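Local coordinates for protein N-acetyltransferase (Staphylococcus aureus subsp. aureus, PDB 4LUA) that probably transfers an acetyl group from acetyl-coenzyme A to an amine of its acceptor substrate, at residues E64-R76 against S84-I98. Sequence-based numbering, arbitrary orientation.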
loop_
_atom_site.group_PDB
_atom_site.type_symbol
_atom_site.label_atom_id
_atom_site.label_comp_id
_atom_site.label_asym_id
_atom_site.label_seq_id
_atom_site.Cartn_x
_atom_site.Cartn_y
_atom_site.Cartn_z
ATOM N N GLU A 64 -19.213 -9.705 1.600
ATOM C CA GLU A 64 -19.468 -8.425 2.265
ATOM C C GLU A 64 -18.255 -7.851 2.982
ATOM O O GLU A 64 -18.329 -6.734 3.526
ATOM C CB GLU A 64 -20.591 -8.545 3.291
ATOM C CG GLU A 64 -21.884 -8.940 2.696
ATOM C CD GLU A 64 -22.980 -8.810 3.699
ATOM O OE1 GLU A 64 -23.282 -7.659 4.084
ATOM O OE2 GLU A 64 -23.501 -9.859 4.115
ATOM N N THR A 65 -17.149 -8.608 2.983
ATOM C CA THR A 65 -16.009 -8.329 3.872
ATOM C C THR A 65 -14.838 -7.658 3.179
ATOM O O THR A 65 -14.350 -8.148 2.174
ATOM C CB THR A 65 -15.519 -9.635 4.544
ATOM O OG1 THR A 65 -16.625 -10.251 5.224
ATOM C CG2 THR A 65 -14.426 -9.351 5.583
ATOM N N LEU A 66 -14.406 -6.509 3.705
ATOM C CA LEU A 66 -13.194 -5.850 3.230
ATOM C C LEU A 66 -11.997 -6.605 3.791
ATOM O O LEU A 66 -11.809 -6.707 5.039
ATOM C CB LEU A 66 -13.204 -4.384 3.728
ATOM C CG LEU A 66 -11.956 -3.595 3.416
ATOM C CD1 LEU A 66 -11.740 -3.441 1.893
ATOM C CD2 LEU A 66 -12.118 -2.213 4.095
ATOM N N ILE A 67 -11.185 -7.173 2.901
ATOM C CA ILE A 67 -10.068 -8.006 3.369
ATOM C C ILE A 67 -8.685 -7.455 3.114
ATOM O O ILE A 67 -7.708 -7.968 3.653
ATOM C CB ILE A 67 -10.173 -9.459 2.826
ATOM C CG1 ILE A 67 -10.001 -9.511 1.307
ATOM C CG2 ILE A 67 -11.540 -10.041 3.282
ATOM C CD1 ILE A 67 -9.849 -10.982 0.828
ATOM N N ALA A 68 -8.588 -6.413 2.292
ATOM C CA ALA A 68 -7.277 -5.833 1.998
ATOM C C ALA A 68 -7.460 -4.450 1.423
ATOM O O ALA A 68 -8.525 -4.131 0.850
ATOM C CB ALA A 68 -6.462 -6.704 0.976
ATOM N N THR A 69 -6.421 -3.623 1.575
ATOM C CA THR A 69 -6.477 -2.281 0.987
ATOM C C THR A 69 -5.079 -1.810 0.623
ATOM O O THR A 69 -4.093 -2.281 1.215
ATOM C CB THR A 69 -7.101 -1.260 1.994
ATOM O OG1 THR A 69 -7.302 0.014 1.345
ATOM C CG2 THR A 69 -6.312 -1.063 3.327
ATOM N N ALA A 70 -5.020 -0.888 -0.363
ATOM C CA ALA A 70 -3.795 -0.088 -0.557
ATOM C C ALA A 70 -4.239 1.219 -1.188
ATOM O O ALA A 70 -5.312 1.274 -1.786
ATOM C CB ALA A 70 -2.771 -0.863 -1.445
ATOM N N ALA A 71 -3.402 2.252 -1.032
ATOM C CA ALA A 71 -3.684 3.588 -1.561
ATOM C C ALA A 71 -2.537 3.998 -2.530
ATOM O O ALA A 71 -1.371 3.594 -2.398
ATOM C CB ALA A 71 -3.793 4.538 -0.399
ATOM N N LEU A 72 -2.923 4.777 -3.533
ATOM C CA LEU A 72 -1.978 5.303 -4.473
ATOM C C LEU A 72 -2.053 6.809 -4.233
ATOM O O LEU A 72 -3.072 7.463 -4.519
ATOM C CB LEU A 72 -2.445 4.891 -5.883
ATOM C CG LEU A 72 -1.589 5.323 -7.040
ATOM C CD1 LEU A 72 -0.138 4.838 -6.840
ATOM C CD2 LEU A 72 -2.190 4.805 -8.374
ATOM N N GLU A 73 -0.942 7.363 -3.749
ATOM C CA GLU A 73 -0.901 8.786 -3.385
ATOM C C GLU A 73 -0.037 9.494 -4.417
ATOM O O GLU A 73 1.100 9.082 -4.679
ATOM C CB GLU A 73 -0.340 8.966 -1.951
ATOM C CG GLU A 73 -0.190 10.466 -1.577
ATOM C CD GLU A 73 0.375 10.706 -0.176
ATOM O OE1 GLU A 73 0.407 11.879 0.263
ATOM O OE2 GLU A 73 0.811 9.735 0.482
ATOM N N GLN A 74 -0.559 10.547 -5.033
ATOM C CA GLN A 74 0.272 11.353 -5.901
ATOM C C GLN A 74 0.896 12.487 -5.063
ATOM O O GLN A 74 0.163 13.322 -4.474
ATOM C CB GLN A 74 -0.575 11.940 -7.050
ATOM C CG GLN A 74 0.120 11.975 -8.424
ATOM C CD GLN A 74 -0.804 11.552 -9.582
ATOM O OE1 GLN A 74 -1.905 11.040 -9.363
ATOM N NE2 GLN A 74 -0.347 11.762 -10.813
ATOM N N ILE A 75 2.216 12.544 -5.043
ATOM C CA ILE A 75 2.950 13.655 -4.451
ATOM C C ILE A 75 3.047 14.794 -5.461
ATOM O O ILE A 75 3.686 14.617 -6.512
ATOM C CB ILE A 75 4.395 13.272 -4.124
ATOM C CG1 ILE A 75 4.439 12.092 -3.158
ATOM C CG2 ILE A 75 5.093 14.473 -3.546
ATOM C CD1 ILE A 75 3.462 12.234 -1.996
ATOM N N ARG A 76 2.468 15.956 -5.152
ATOM C CA ARG A 76 2.594 17.108 -6.063
ATOM C C ARG A 76 3.568 18.209 -5.597
ATOM O O ARG A 76 3.899 18.309 -4.417
ATOM C CB ARG A 76 1.230 17.729 -6.399
ATOM C CG ARG A 76 1.338 18.872 -7.430
ATOM C CD ARG A 76 -0.009 19.495 -7.806
ATOM N NE ARG A 76 -0.905 18.530 -8.438
ATOM C CZ ARG A 76 -1.999 18.034 -7.865
ATOM N NH1 ARG A 76 -2.339 18.425 -6.643
ATOM N NH2 ARG A 76 -2.756 17.150 -8.509
ATOM N N SER A 84 4.039 8.991 -7.888
ATOM C CA SER A 84 3.008 8.223 -7.222
ATOM C C SER A 84 3.563 7.118 -6.316
ATOM O O SER A 84 4.404 6.420 -6.731
ATOM C CB SER A 84 2.069 7.640 -8.243
ATOM O OG SER A 84 1.135 8.616 -8.614
ATOM N N LEU A 85 3.044 7.029 -5.102
ATOM C CA LEU A 85 3.556 6.085 -4.083
ATOM C C LEU A 85 2.478 5.165 -3.666
ATOM O O LEU A 85 1.364 5.587 -3.445
ATOM C CB LEU A 85 3.984 6.840 -2.798
ATOM C CG LEU A 85 5.415 7.376 -2.725
ATOM C CD1 LEU A 85 5.809 8.182 -3.928
ATOM C CD2 LEU A 85 5.542 8.202 -1.436
ATOM N N ILE A 86 2.833 3.897 -3.478
ATOM C CA ILE A 86 1.863 2.972 -2.869
ATOM C C ILE A 86 2.064 3.055 -1.369
ATOM O O ILE A 86 3.208 3.020 -0.885
ATOM C CB ILE A 86 2.135 1.532 -3.379
ATOM C CG1 ILE A 86 1.912 1.464 -4.881
ATOM C CG2 ILE A 86 1.224 0.521 -2.569
ATOM C CD1 ILE A 86 2.449 0.148 -5.503
ATOM N N LYS A 87 0.949 3.222 -0.656
ATOM C CA LYS A 87 0.942 3.437 0.797
ATOM C C LYS A 87 -0.217 2.680 1.419
ATOM O O LYS A 87 -1.177 2.266 0.733
ATOM C CB LYS A 87 0.755 4.976 1.106
ATOM C CG LYS A 87 2.044 5.700 0.761
ATOM C CD LYS A 87 2.010 7.143 1.187
ATOM C CE LYS A 87 2.789 7.380 2.463
ATOM N NZ LYS A 87 2.426 8.707 3.049
ATOM N N TYR A 88 -0.169 2.580 2.748
ATOM C CA TYR A 88 -1.332 2.101 3.538
ATOM C C TYR A 88 -1.837 0.762 3.012
ATOM O O TYR A 88 -3.043 0.573 2.784
ATOM C CB TYR A 88 -2.461 3.149 3.543
ATOM C CG TYR A 88 -1.932 4.514 3.961
ATOM C CD1 TYR A 88 -1.188 4.669 5.121
ATOM C CD2 TYR A 88 -2.155 5.622 3.159
ATOM C CE1 TYR A 88 -0.689 5.931 5.485
ATOM C CE2 TYR A 88 -1.656 6.869 3.512
ATOM C CZ TYR A 88 -0.915 6.994 4.663
ATOM O OH TYR A 88 -0.423 8.246 5.027
ATOM N N ASN A 89 -0.922 -0.186 2.883
ATOM C CA ASN A 89 -1.264 -1.518 2.327
ATOM C C ASN A 89 -1.440 -2.458 3.499
ATOM O O ASN A 89 -0.457 -2.876 4.145
ATOM C CB ASN A 89 -0.105 -1.926 1.416
ATOM C CG ASN A 89 -0.294 -3.295 0.689
ATOM O OD1 ASN A 89 0.702 -3.913 0.312
ATOM N ND2 ASN A 89 -1.537 -3.793 0.552
ATOM N N PHE A 90 -2.704 -2.748 3.839
ATOM C CA PHE A 90 -3.008 -3.692 4.926
ATOM C C PHE A 90 -3.756 -4.853 4.334
ATOM O O PHE A 90 -4.771 -4.655 3.646
ATOM C CB PHE A 90 -3.906 -2.985 5.984
ATOM C CG PHE A 90 -3.209 -1.853 6.686
ATOM C CD1 PHE A 90 -2.515 -2.051 7.865
ATOM C CD2 PHE A 90 -3.279 -0.572 6.146
ATOM C CE1 PHE A 90 -1.847 -0.986 8.524
ATOM C CE2 PHE A 90 -2.626 0.498 6.791
ATOM C CZ PHE A 90 -1.925 0.300 7.973
ATOM N N VAL A 91 -3.261 -6.072 4.581
ATOM C CA VAL A 91 -3.830 -7.254 3.924
ATOM C C VAL A 91 -4.106 -8.298 5.001
ATOM O O VAL A 91 -3.192 -8.632 5.756
ATOM C CB VAL A 91 -2.792 -7.877 2.988
ATOM C CG1 VAL A 91 -3.435 -9.034 2.218
ATOM C CG2 VAL A 91 -2.169 -6.837 2.102
ATOM N N THR A 92 -5.347 -8.801 5.103
ATOM C CA THR A 92 -5.657 -9.849 6.076
ATOM C C THR A 92 -4.687 -11.017 5.884
ATOM O O THR A 92 -4.480 -11.469 4.772
ATOM C CB THR A 92 -7.117 -10.288 5.945
ATOM O OG1 THR A 92 -7.943 -9.152 6.244
ATOM C CG2 THR A 92 -7.411 -11.395 6.999
ATOM N N ASN A 93 -4.091 -11.464 7.003
ATOM C CA ASN A 93 -3.130 -12.590 7.011
ATOM C C ASN A 93 -1.887 -12.353 6.138
ATOM O O ASN A 93 -1.178 -13.324 5.826
ATOM C CB ASN A 93 -3.791 -13.891 6.513
ATOM C CG ASN A 93 -5.014 -14.320 7.335
ATOM O OD1 ASN A 93 -5.045 -14.134 8.543
ATOM N ND2 ASN A 93 -6.024 -14.912 6.665
ATOM N N ASN A 94 -1.597 -11.108 5.744
ATOM C CA ASN A 94 -0.517 -10.830 4.766
ATOM C C ASN A 94 -0.560 -11.745 3.562
ATOM O O ASN A 94 0.491 -12.203 3.018
ATOM C CB ASN A 94 0.881 -10.935 5.391
ATOM C CG ASN A 94 1.365 -9.614 5.991
ATOM O OD1 ASN A 94 0.851 -8.540 5.669
ATOM N ND2 ASN A 94 2.429 -9.687 6.784
ATOM N N ASP A 95 -1.780 -12.075 3.132
ATOM C CA ASP A 95 -1.954 -13.018 2.069
ATOM C C ASP A 95 -1.400 -12.486 0.755
ATOM O O ASP A 95 -1.880 -11.470 0.193
ATOM C CB ASP A 95 -3.460 -13.330 1.937
ATOM C CG ASP A 95 -3.750 -14.453 0.948
ATOM O OD1 ASP A 95 -3.337 -14.392 -0.224
ATOM O OD2 ASP A 95 -4.450 -15.433 1.306
ATOM N N LYS A 96 -0.375 -13.181 0.264
ATOM C CA LYS A 96 0.297 -12.676 -0.936
ATOM C C LYS A 96 -0.441 -12.947 -2.220
ATOM O O LYS A 96 -0.177 -12.264 -3.208
ATOM C CB LYS A 96 1.694 -13.267 -1.013
ATOM C CG LYS A 96 2.595 -12.669 0.029
ATOM C CD LYS A 96 3.953 -13.367 -0.043
ATOM C CE LYS A 96 4.382 -13.694 1.329
ATOM N NZ LYS A 96 5.805 -14.091 1.370
ATOM N N SER A 97 -1.309 -13.961 -2.247
ATOM C CA SER A 97 -2.141 -14.168 -3.434
ATOM C C SER A 97 -3.081 -12.974 -3.614
ATOM O O SER A 97 -3.191 -12.355 -4.716
ATOM C CB SER A 97 -2.959 -15.445 -3.298
ATOM O OG SER A 97 -3.462 -15.777 -4.579
ATOM N N ILE A 98 -3.733 -12.614 -2.511
ATOM C CA ILE A 98 -4.622 -11.457 -2.511
ATOM C C ILE A 98 -3.831 -10.173 -2.823
ATOM O O ILE A 98 -4.225 -9.348 -3.674
ATOM C CB ILE A 98 -5.314 -11.254 -1.106
ATOM C CG1 ILE A 98 -6.156 -12.461 -0.716
ATOM C CG2 ILE A 98 -6.194 -9.964 -1.078
ATOM C CD1 ILE A 98 -7.195 -12.682 -1.628
HETATM O O HOH W 1 -5.298 1.960 2.000
#
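T69 and A71 pair with F90 and K87 across an antiparallel beta hairpin of the GNAT fold, and the one-residue shift between the pairs is a beta bulge. In GNAT enzymes the fourth strand, here 84-91, typically carries such a bulge and parts from the fifth, here 117-123, to receive acetyl-CoA, a role likely here too. Y88 sits in the bulge with a left-handed backbone (phi 53°, psi 52°), where its carbonyl finds no N-H across the strands and takes a bound water, which also donates to T69 OG1, itself bonded to F58 O. T69 N donates to F90 O at 2.8 Å, but the return bond from F90 N to T69 O is weak. N89 ND2 reaches T69 O at 3.0 Å, in its amide plane; CG anti to the backbone N (chi1 -178°) carries the amide toward 65-75, alongside A70 CB. N99 holds N89 OD1, fixing the amide's flip, while E28 takes N89 N. From A71-K87 onward the register is regular, through E73-L85. On the face they share, the extended E73 crosses the bent K87, and K87 NZ forms a salt bridge with the syn lone pair of E73 OE2 at 3.2 Å. At the other end I98 of helix 96-112 lays CG2 3.9 Å from A68 CB and crosses I67 at about a right angle. I67 O accepts twice from T92, from N and OG1, each at 2.9 Å.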